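Local coordinates for hypothetical protein ORF-c20_032 (Sulfolobus solfataricus, PDB 2NRQ) that is of unknown function, resembling RNA-binding proteins in its structure but probably not itself binding RNA, at residues E18-N21 against K22-T26; F68-I71 against I72-I76; T78-L81 against M82-L85; V113-G117 against D118-K122. All coordinates share one frame; numbering follows the deposited sequence.

Contact 1 of 4, residues E18-N21 against K22-T26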
loop_
_atom_site.group_PDB
_atom_site.type_symbol
_atom_site.label_atom_id
_atom_site.label_comp_id
_atom_site.label_asym_id
_atom_site.label_seq_id
_atom_site.Cartn_x
_atom_site.Cartn_y
_atom_site.Cartn_z
ATOM N N GLU A 18 9.916 15.240 -5.540
ATOM C CA GLU A 18 10.101 13.796 -5.570
ATOM C C GLU A 18 10.457 13.251 -6.956
ATOM O O GLU A 18 10.136 13.858 -7.979
ATOM C CB GLU A 18 8.844 13.115 -5.023
ATOM C CG GLU A 18 8.528 13.541 -3.587
ATOM C CD GLU A 18 7.304 12.859 -3.011
ATOM O OE1 GLU A 18 6.178 13.158 -3.449
ATOM O OE2 GLU A 18 7.469 12.012 -2.114
ATOM N N ASP A 19 11.151 12.117 -6.982
ATOM C CA ASP A 19 11.532 11.491 -8.236
ATOM C C ASP A 19 10.389 10.549 -8.588
ATOM O O ASP A 19 10.339 9.409 -8.127
ATOM C CB ASP A 19 12.837 10.707 -8.074
ATOM C CG ASP A 19 13.335 10.116 -9.385
ATOM O OD1 ASP A 19 12.558 9.403 -10.057
ATOM O OD2 ASP A 19 14.505 10.362 -9.742
ATOM N N TYR A 20 9.468 11.056 -9.402
ATOM C CA TYR A 20 8.291 10.322 -9.832
ATOM C C TYR A 20 8.579 8.967 -10.473
ATOM O O TYR A 20 7.931 7.973 -10.144
ATOM C CB TYR A 20 7.488 11.189 -10.801
ATOM C CG TYR A 20 6.374 10.449 -11.494
ATOM C CD1 TYR A 20 5.154 10.227 -10.857
ATOM C CD2 TYR A 20 6.562 9.918 -12.767
ATOM C CE1 TYR A 20 4.149 9.488 -11.470
ATOM C CE2 TYR A 20 5.569 9.174 -13.389
ATOM C CZ TYR A 20 4.364 8.958 -12.734
ATOM O OH TYR A 20 3.409 8.163 -13.323
ATOM N N ASN A 21 9.541 8.919 -11.390
ATOM C CA ASN A 21 9.871 7.664 -12.067
ATOM C C ASN A 21 10.437 6.630 -11.102
ATOM O O ASN A 21 10.059 5.451 -11.125
ATOM C CB ASN A 21 10.867 7.928 -13.191
ATOM C CG ASN A 21 10.297 8.828 -14.265
ATOM O OD1 ASN A 21 9.243 8.535 -14.833
ATOM N ND2 ASN A 21 10.989 9.934 -14.548
ATOM N N LYS A 22 11.344 7.091 -10.253
ATOM C CA LYS A 22 11.979 6.251 -9.257
ATOM C C LYS A 22 10.900 5.548 -8.429
ATOM O O LYS A 22 10.978 4.345 -8.192
ATOM C CB LYS A 22 12.870 7.129 -8.368
ATOM C CG LYS A 22 13.902 6.391 -7.539
ATOM C CD LYS A 22 13.249 5.511 -6.497
ATOM C CE LYS A 22 14.288 4.633 -5.847
ATOM N NZ LYS A 22 15.103 3.933 -6.893
ATOM N N ILE A 23 9.892 6.301 -7.994
ATOM C CA ILE A 23 8.799 5.739 -7.197
ATOM C C ILE A 23 7.952 4.722 -7.984
ATOM O O ILE A 23 7.650 3.628 -7.494
ATOM C CB ILE A 23 7.870 6.855 -6.674
ATOM C CG1 ILE A 23 8.673 7.853 -5.848
ATOM C CG2 ILE A 23 6.759 6.267 -5.817
ATOM C CD1 ILE A 23 7.885 9.105 -5.448
ATOM N N VAL A 24 7.577 5.096 -9.205
ATOM C CA VAL A 24 6.770 4.239 -10.073
ATOM C C VAL A 24 7.453 2.905 -10.278
ATOM O O VAL A 24 6.852 1.851 -10.059
ATOM C CB VAL A 24 6.556 4.880 -11.481
ATOM C CG1 VAL A 24 5.788 3.916 -12.392
ATOM C CG2 VAL A 24 5.799 6.192 -11.348
ATOM N N ASN A 25 8.713 2.962 -10.708
ATOM C CA ASN A 25 9.469 1.744 -10.955
ATOM C C ASN A 25 9.557 0.925 -9.695
ATOM O O ASN A 25 9.316 -0.290 -9.721
ATOM C CB ASN A 25 10.872 2.054 -11.449
ATOM C CG ASN A 25 10.872 2.854 -12.730
ATOM O OD1 ASN A 25 9.992 2.685 -13.582
ATOM N ND2 ASN A 25 11.870 3.727 -12.887
ATOM N N THR A 26 9.889 1.587 -8.588
ATOM C CA THR A 26 9.991 0.885 -7.320
ATOM C C THR A 26 8.689 0.154 -7.036
ATOM O O THR A 26 8.692 -1.055 -6.788
ATOM C CB THR A 26 10.294 1.843 -6.143
ATOM O OG1 THR A 26 11.583 2.434 -6.323
ATOM C CG2 THR A 26 10.290 1.082 -4.821
#
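Tyr20 and Val24, one turn apart on helix 20-30, share the chief side-chain contact. The CG2 methyl of Val24 lies over one face of the phenol ring of Tyr20 in a CH-pi contact, 3.6 Å from CG2 to the ring centroid and displaced toward the rim, with CZ the nearest ring atom. Two torsions bring them together: the Tyr20 ring is swung anti to the backbone N (chi1 170°), while CG2 of Val24 stands anti to its own carbonyl carbon and so reaches back toward the preceding turn. Ile14, Val42 and Ile54 of the sheet also touch Tyr20, so a serine here would probably strip Val24 CG2 of its aromatic face and open a gap between helix and strands. Asp19 is the N-cap: OD1 accepts from Lys22 N in a capping bond, though its exact place is uncertain. Behind it the helical bonds run regularly, Ile23 N to Asp19 O at 3.1 Å and Asn25 N to Asn21 O at 2.9 Å. Lys22 O is gripped twice, from opposite faces of its plane, by Thr26 N and by Thr26 OG1, the latter at 2.7 Å. Glu18 sends its carboxylate to His15 N and Lys103. The contact is that of a capped helix start: a carboxylate takes up a first-turn amide, where its charge would probably suit the helix dipole, and an aromatic-aliphatic pair faces the sheet.

Contact 2 of 4, residues F68-I71 against I72-I76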
loop_
_atom_site.group_PDB
_atom_site.type_symbol
_atom_site.label_atom_id
_atom_site.label_comp_id
_atom_site.label_asym_id
_atom_site.label_seq_id
_atom_site.Cartn_x
_atom_site.Cartn_y
_atom_site.Cartn_z
ATOM N N PHE A 68 -2.818 -9.572 -3.539
ATOM C CA PHE A 68 -2.061 -8.350 -3.261
ATOM C C PHE A 68 -1.774 -8.260 -1.765
ATOM O O PHE A 68 -0.662 -7.929 -1.337
ATOM C CB PHE A 68 -2.847 -7.117 -3.708
ATOM C CG PHE A 68 -2.201 -5.820 -3.323
ATOM C CD1 PHE A 68 -0.986 -5.448 -3.873
ATOM C CD2 PHE A 68 -2.802 -4.978 -2.391
ATOM C CE1 PHE A 68 -0.378 -4.264 -3.507
ATOM C CE2 PHE A 68 -2.201 -3.785 -2.014
ATOM C CZ PHE A 68 -0.985 -3.428 -2.574
ATOM N N PHE A 69 -2.797 -8.545 -0.970
ATOM C CA PHE A 69 -2.651 -8.531 0.476
ATOM C C PHE A 69 -1.584 -9.553 0.816
ATOM O O PHE A 69 -0.639 -9.273 1.553
ATOM C CB PHE A 69 -3.966 -8.927 1.145
ATOM C CG PHE A 69 -3.924 -8.875 2.640
ATOM C CD1 PHE A 69 -2.998 -8.068 3.297
ATOM C CD2 PHE A 69 -4.851 -9.580 3.397
ATOM C CE1 PHE A 69 -3.000 -7.961 4.687
ATOM C CE2 PHE A 69 -4.865 -9.480 4.795
ATOM C CZ PHE A 69 -3.937 -8.668 5.438
ATOM N N LYS A 70 -1.752 -10.740 0.250
ATOM C CA LYS A 70 -0.834 -11.844 0.460
ATOM C C LYS A 70 0.604 -11.412 0.199
ATOM O O LYS A 70 1.473 -11.607 1.041
ATOM C CB LYS A 70 -1.219 -13.001 -0.465
ATOM C CG LYS A 70 -0.882 -14.385 0.060
ATOM C CD LYS A 70 -2.133 -15.269 0.143
ATOM C CE LYS A 70 -3.151 -14.725 1.163
ATOM N NZ LYS A 70 -4.248 -15.695 1.513
ATOM N N ILE A 71 0.857 -10.809 -0.957
ATOM C CA ILE A 71 2.216 -10.387 -1.271
ATOM C C ILE A 71 2.744 -9.343 -0.290
ATOM O O ILE A 71 3.941 -9.301 -0.023
ATOM C CB ILE A 71 2.335 -9.891 -2.748
ATOM C CG1 ILE A 71 3.547 -8.973 -2.913
ATOM C CG2 ILE A 71 1.071 -9.226 -3.181
ATOM C CD1 ILE A 71 4.866 -9.683 -2.799
ATOM N N ILE A 72 1.864 -8.511 0.261
ATOM C CA ILE A 72 2.292 -7.511 1.245
ATOM C C ILE A 72 2.713 -8.253 2.519
ATOM O O ILE A 72 3.706 -7.912 3.169
ATOM C CB ILE A 72 1.144 -6.544 1.618
ATOM C CG1 ILE A 72 0.814 -5.632 0.439
ATOM C CG2 ILE A 72 1.541 -5.712 2.819
ATOM C CD1 ILE A 72 -0.362 -4.726 0.695
ATOM N N LEU A 73 1.935 -9.275 2.862
ATOM C CA LEU A 73 2.191 -10.090 4.039
ATOM C C LEU A 73 3.482 -10.874 3.925
ATOM O O LEU A 73 4.149 -11.117 4.919
ATOM C CB LEU A 73 1.037 -11.068 4.266
ATOM C CG LEU A 73 -0.266 -10.467 4.790
ATOM C CD1 LEU A 73 -1.323 -11.552 4.878
ATOM C CD2 LEU A 73 -0.021 -9.835 6.157
ATOM N N GLU A 74 3.833 -11.269 2.709
ATOM C CA GLU A 74 5.038 -12.053 2.485
ATOM C C GLU A 74 6.261 -11.178 2.319
ATOM O O GLU A 74 7.368 -11.686 2.161
ATOM C CB GLU A 74 4.858 -12.918 1.240
ATOM C CG GLU A 74 3.486 -13.568 1.190
ATOM C CD GLU A 74 3.177 -14.202 -0.147
ATOM O OE1 GLU A 74 3.548 -13.611 -1.189
ATOM O OE2 GLU A 74 2.548 -15.283 -0.154
ATOM N N LYS A 75 6.067 -9.866 2.355
ATOM C CA LYS A 75 7.176 -8.941 2.184
ATOM C C LYS A 75 7.440 -8.128 3.433
ATOM O O LYS A 75 8.580 -7.776 3.722
ATOM C CB LYS A 75 6.888 -7.992 1.031
ATOM C CG LYS A 75 6.864 -8.643 -0.336
ATOM C CD LYS A 75 8.135 -8.362 -1.110
ATOM C CE LYS A 75 7.923 -8.619 -2.586
ATOM N NZ LYS A 75 9.088 -8.178 -3.395
ATOM N N ILE A 76 6.386 -7.821 4.176
ATOM C CA ILE A 76 6.549 -7.027 5.386
ATOM C C ILE A 76 7.304 -7.800 6.476
ATOM O O ILE A 76 7.131 -9.012 6.625
ATOM C CB ILE A 76 5.178 -6.583 5.932
ATOM C CG1 ILE A 76 5.369 -5.496 6.983
ATOM C CG2 ILE A 76 4.440 -7.772 6.525
ATOM C CD1 ILE A 76 4.070 -4.939 7.515
#
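Phe68 meets Ile72 through its ring: Ile72 CD1 comes within 3.4 Å of Phe68 CE2, and CG1 of Ile72 stands over the same ring, 4.3 Å from the centroid and off toward the rim. Phe69 repeats the pattern one residue on with Leu73, but more centrally, for Leu73 CD1 is perched over the middle of the Phe69 ring, 3.9 Å from the centroid and 10° off the normal. The ring can lie there because CG of Phe69 is anti to the backbone N (chi1 -177°), whereas Leu73 turns its CG beside its own N, back toward the previous turn. A glycine in place of Phe69 would probably leave Leu73 CD1 without the face it rests on and open a gap toward Phe127 and Ile138. Leu73 N donates to Phe69 O at 2.9 Å. The side chain of Lys70 meets Glu74 through its aliphatic CG, 3.6 Å from OE2; Glu74 N donates to Lys70 O, whose place is less sure, and more weakly to Ile71 O. Ile71 runs alongside Lys75 in the same direction, CD1 against the methylenes of the lysine, whose ammonium goes on to a cation-pi contact with Phe30. Helix 62-73 is thus wedged among its neighbours: Phe68 stacks on Phe60 and touches Ala8 and Ile10 of strand 7-14, while Phe69 and Leu73 turn to helix 134-145 and Leu73 also to Leu81 of helix 78-85.

Contact 3 of 4, residues T78-L81 against M82-L85; sequences TSEL and MLIL
Thr78, Ser79 and Leu81 are tied to the following turn by regular main-chain hydrogen bonds: Met82 N donates to Thr78 O at 3.0 Å, Leu83 N to Ser79 O at 3.1 Å, and Leu85 N to Leu81 O at 3.1 Å. The rung between them is less regular. Ile84 N divides itself between Glu80 O and Leu81 O, at 3.0 and 2.9 Å, and both bonds are weak, their N-H pointing well off the acceptors. Apolar contact is modest. Leu81 and Ile84 bring their CD1 methyls to 4.2 Å of each other on the buried side of the helix, where each also has partners beyond it: Val142 beside Leu81, Ile76 and Leu114 beside Ile84. The mixed contact belongs to Glu80 and Leu83, whose side chains run together in one direction, with Glu80 OE2 3.4 Å from Leu83 CD2. A bend at the second torsion of Glu80 (chi2 -67°) folds the carboxylate over, against Val113 and Leu114 of the loop after helix 103-109. Its other oxygen, OE1, lies close to Glu77 OE2; two carboxylates so near, one of them on a buried residue, would be expected to raise the proton affinity of at least one of the pair. The arrangement is that of a short alpha-helix of two turns, with i to i+4 main-chain bonds, Leu81 and Ile84 buried and Ser79 and Leu83 exposed, and Leu85 reaching Ile138 and Lys139 of helix 134-145.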
loop_
_atom_site.group_PDB
_atom_site.type_symbol
_atom_site.label_atom_id
_atom_site.label_comp_id
_atom_site.label_asym_id
_atom_site.label_seq_id
_atom_site.Cartn_x
_atom_site.Cartn_y
_atom_site.Cartn_z
ATOM N N THR A 78 8.168 -9.057 10.235
ATOM C CA THR A 78 7.294 -9.448 11.345
ATOM C C THR A 78 7.030 -8.324 12.342
ATOM O O THR A 78 5.930 -8.191 12.886
ATOM C CB THR A 78 7.879 -10.645 12.111
ATOM O OG1 THR A 78 8.863 -11.303 11.303
ATOM C CG2 THR A 78 6.775 -11.631 12.455
ATOM N N SER A 79 8.060 -7.524 12.586
ATOM C CA SER A 79 7.975 -6.395 13.497
ATOM C C SER A 79 6.783 -5.514 13.106
ATOM O O SER A 79 5.818 -5.380 13.864
ATOM C CB SER A 79 9.281 -5.608 13.415
ATOM O OG SER A 79 9.322 -4.579 14.376
ATOM N N GLU A 80 6.846 -4.943 11.905
ATOM C CA GLU A 80 5.787 -4.081 11.379
ATOM C C GLU A 80 4.423 -4.774 11.314
ATOM O O GLU A 80 3.387 -4.132 11.516
ATOM C CB GLU A 80 6.172 -3.578 9.980
ATOM C CG GLU A 80 7.553 -2.922 9.897
ATOM C CD GLU A 80 7.651 -1.603 10.651
ATOM O OE1 GLU A 80 8.775 -1.072 10.772
ATOM O OE2 GLU A 80 6.620 -1.089 11.120
ATOM N N LEU A 81 4.426 -6.075 11.027
ATOM C CA LEU A 81 3.186 -6.855 10.931
ATOM C C LEU A 81 2.444 -6.857 12.276
ATOM O O LEU A 81 1.232 -6.594 12.350
ATOM C CB LEU A 81 3.501 -8.291 10.511
ATOM C CG LEU A 81 2.292 -9.218 10.363
ATOM C CD1 LEU A 81 1.239 -8.581 9.449
ATOM C CD2 LEU A 81 2.759 -10.564 9.829
HETATM N N MSE A 82 3.185 -7.154 13.336
HETATM C CA MSE A 82 2.628 -7.158 14.672
HETATM C C MSE A 82 2.106 -5.749 14.961
HETATM O O MSE A 82 0.996 -5.569 15.491
HETATM C CB MSE A 82 3.712 -7.528 15.672
HETATM C CG MSE A 82 3.260 -7.386 17.115
HETATM SE SE MSE A 82 1.744 -8.563 17.513
HETATM C CE MSE A 82 0.300 -7.279 17.523
ATOM N N LEU A 83 2.910 -4.757 14.588
ATOM C CA LEU A 83 2.543 -3.368 14.783
ATOM C C LEU A 83 1.175 -3.124 14.156
ATOM O O LEU A 83 0.418 -2.281 14.626
ATOM C CB LEU A 83 3.583 -2.473 14.139
ATOM C CG LEU A 83 3.574 -0.986 14.495
ATOM C CD1 LEU A 83 3.696 -0.818 16.008
ATOM C CD2 LEU A 83 4.740 -0.279 13.781
ATOM N N ILE A 84 0.852 -3.861 13.095
ATOM C CA ILE A 84 -0.457 -3.706 12.466
ATOM C C ILE A 84 -1.503 -4.289 13.401
ATOM O O ILE A 84 -2.382 -3.578 13.876
ATOM C CB ILE A 84 -0.562 -4.445 11.111
ATOM C CG1 ILE A 84 0.328 -3.769 10.066
ATOM C CG2 ILE A 84 -2.008 -4.444 10.635
ATOM C CD1 ILE A 84 0.395 -4.525 8.747
ATOM N N LEU A 85 -1.407 -5.591 13.652
ATOM C CA LEU A 85 -2.348 -6.279 14.528
ATOM C C LEU A 85 -2.541 -5.484 15.797
ATOM O O LEU A 85 -3.669 -5.241 16.227
ATOM C CB LEU A 85 -1.831 -7.662 14.891
ATOM C CG LEU A 85 -2.766 -8.424 15.830
ATOM C CD1 LEU A 85 -4.176 -8.483 15.233
ATOM C CD2 LEU A 85 -2.210 -9.823 16.057
#

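Contact 4 of 4, residues V113-G117 against D118-K122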
loop_
_atom_site.group_PDB
_atom_site.type_symbol
_atom_site.label_atom_id
_atom_site.label_comp_id
_atom_site.label_asym_id
_atom_site.label_seq_id
_atom_site.Cartn_x
_atom_site.Cartn_y
_atom_site.Cartn_z
ATOM N N VAL A 113 7.618 -0.183 5.780
ATOM C CA VAL A 113 7.624 0.301 7.152
ATOM C C VAL A 113 6.438 1.230 7.351
ATOM O O VAL A 113 6.358 2.284 6.727
ATOM C CB VAL A 113 8.929 1.065 7.458
ATOM C CG1 VAL A 113 8.821 1.767 8.791
ATOM C CG2 VAL A 113 10.098 0.108 7.457
ATOM N N LEU A 114 5.508 0.829 8.209
ATOM C CA LEU A 114 4.339 1.653 8.471
ATOM C C LEU A 114 4.753 3.083 8.802
ATOM O O LEU A 114 5.803 3.319 9.400
ATOM C CB LEU A 114 3.538 1.058 9.624
ATOM C CG LEU A 114 2.263 0.279 9.272
ATOM C CD1 LEU A 114 2.504 -0.655 8.112
ATOM C CD2 LEU A 114 1.797 -0.500 10.511
ATOM N N LYS A 115 3.933 4.041 8.393
ATOM C CA LYS A 115 4.202 5.454 8.648
ATOM C C LYS A 115 2.862 6.109 8.926
ATOM O O LYS A 115 1.814 5.518 8.678
ATOM C CB LYS A 115 4.867 6.097 7.424
ATOM C CG LYS A 115 5.253 7.565 7.580
ATOM C CD LYS A 115 5.927 8.077 6.305
ATOM C CE LYS A 115 6.527 9.478 6.467
ATOM N NZ LYS A 115 5.500 10.540 6.658
ATOM N N GLU A 116 2.888 7.324 9.450
ATOM C CA GLU A 116 1.645 8.013 9.739
ATOM C C GLU A 116 1.356 9.147 8.761
ATOM O O GLU A 116 2.264 9.758 8.208
ATOM C CB GLU A 116 1.652 8.533 11.178
ATOM C CG GLU A 116 1.217 7.489 12.210
ATOM C CD GLU A 116 -0.226 7.000 11.995
ATOM O OE1 GLU A 116 -0.696 6.151 12.795
ATOM O OE2 GLU A 116 -0.891 7.464 11.031
ATOM N N GLY A 117 0.079 9.414 8.538
ATOM C CA GLY A 117 -0.271 10.481 7.629
ATOM C C GLY A 117 -0.681 10.006 6.250
ATOM O O GLY A 117 -0.837 8.804 6.011
ATOM N N ASP A 118 -0.853 10.962 5.341
ATOM C CA ASP A 118 -1.256 10.648 3.983
ATOM C C ASP A 118 -0.130 10.766 2.964
ATOM O O ASP A 118 -0.286 10.350 1.813
ATOM C CB ASP A 118 -2.432 11.525 3.594
ATOM C CG ASP A 118 -3.649 11.236 4.428
ATOM O OD1 ASP A 118 -4.119 10.081 4.396
ATOM O OD2 ASP A 118 -4.134 12.156 5.119
ATOM N N ASP A 119 1.000 11.327 3.390
ATOM C CA ASP A 119 2.159 11.461 2.516
ATOM C C ASP A 119 2.934 10.147 2.630
ATOM O O ASP A 119 4.066 10.096 3.134
ATOM C CB ASP A 119 3.025 12.637 2.962
ATOM C CG ASP A 119 4.250 12.824 2.091
ATOM O OD1 ASP A 119 4.100 12.934 0.860
ATOM O OD2 ASP A 119 5.365 12.867 2.642
ATOM N N VAL A 120 2.291 9.087 2.145
ATOM C CA VAL A 120 2.828 7.731 2.183
ATOM C C VAL A 120 2.326 6.942 0.980
ATOM O O VAL A 120 1.542 7.444 0.195
ATOM C CB VAL A 120 2.314 7.002 3.437
ATOM C CG1 VAL A 120 2.804 7.696 4.691
ATOM C CG2 VAL A 120 0.776 6.977 3.410
ATOM N N ILE A 121 2.786 5.706 0.842
ATOM C CA ILE A 121 2.296 4.831 -0.222
ATOM C C ILE A 121 1.154 4.120 0.485
ATOM O O ILE A 121 1.380 3.243 1.313
ATOM C CB ILE A 121 3.329 3.777 -0.648
ATOM C CG1 ILE A 121 4.502 4.452 -1.363
ATOM C CG2 ILE A 121 2.662 2.751 -1.558
ATOM C CD1 ILE A 121 5.650 3.512 -1.672
ATOM N N LYS A 122 -0.071 4.503 0.166
ATOM C CA LYS A 122 -1.232 3.940 0.833
ATOM C C LYS A 122 -1.819 2.680 0.194
ATOM O O LYS A 122 -2.125 2.654 -1.000
ATOM C CB LYS A 122 -2.303 5.025 0.932
ATOM C CG LYS A 122 -3.355 4.768 1.973
ATOM C CD LYS A 122 -4.355 5.896 2.002
ATOM C CE LYS A 122 -3.703 7.195 2.427
ATOM N NZ LYS A 122 -4.618 8.358 2.248
HETATM O O HOH W 1 2.232 11.533 6.087
#
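A water oxygen joins the two sides of the turn, donating to Glu116 O at 2.8 Å and accepting from Asp119 N at 3.0 Å, and so bridges main-chain groups that do not meet directly. Beside this bridge the carbon contact is Lys115 against Val120: the lysine chain runs out extended, passes CD within 3.5 Å of Val120 CG1, and bends only at its last torsion, which leaves NZ 3.8 Å from Asp119 O. Gly117 has backbone angles (phi 101°, psi -172°) at which a beta carbon would jam against the preceding carbonyl oxygen, so the bend calls for glycine. Its own oxygen accepts from Arg100 and lies 3.6 Å from Val120 CG2. Asp119 then centres an inverse gamma turn, closed by a weak bond from Val120 N to Asp118 O. Asp118 OD1 forms a salt bridge with Lys122 NZ, 2.8 Å, met on the anti side and 32° out of the carboxylate plane, and a second with Arg100. Asp119 OD1 pairs with Lys103. The chemistry is therefore that of a water-bridged surface turn whose two neighbouring acidic side chains are each matched by basic ones, which probably offsets the cost of placing them together.

In the fold
From the N terminus, the four contacts follow in series, none nested within or crossing another. Contact 1 starts helix 20-30 after strand 7-14; contact 2 ends helix 62-73, and the chain turns at once into helix 78-85, which holds contact 3; contact 4 closes the loop that leads into strand 121-126. Contacts 2 and 3 touch, Leu73 CD2 lying 3.7 Å from Leu81 CD1, with Ile76 packed on Ile84. Contact 3 reaches contact 4 through Glu80 and Ile84 on Val113 and Leu114. Contacts 1 and 3 lie on opposite sides of the chain's centre, their centres about 26 Å apart. Contacts 1 and 4 do not touch, yet Lys103 pairs with both Glu18 and Asp119.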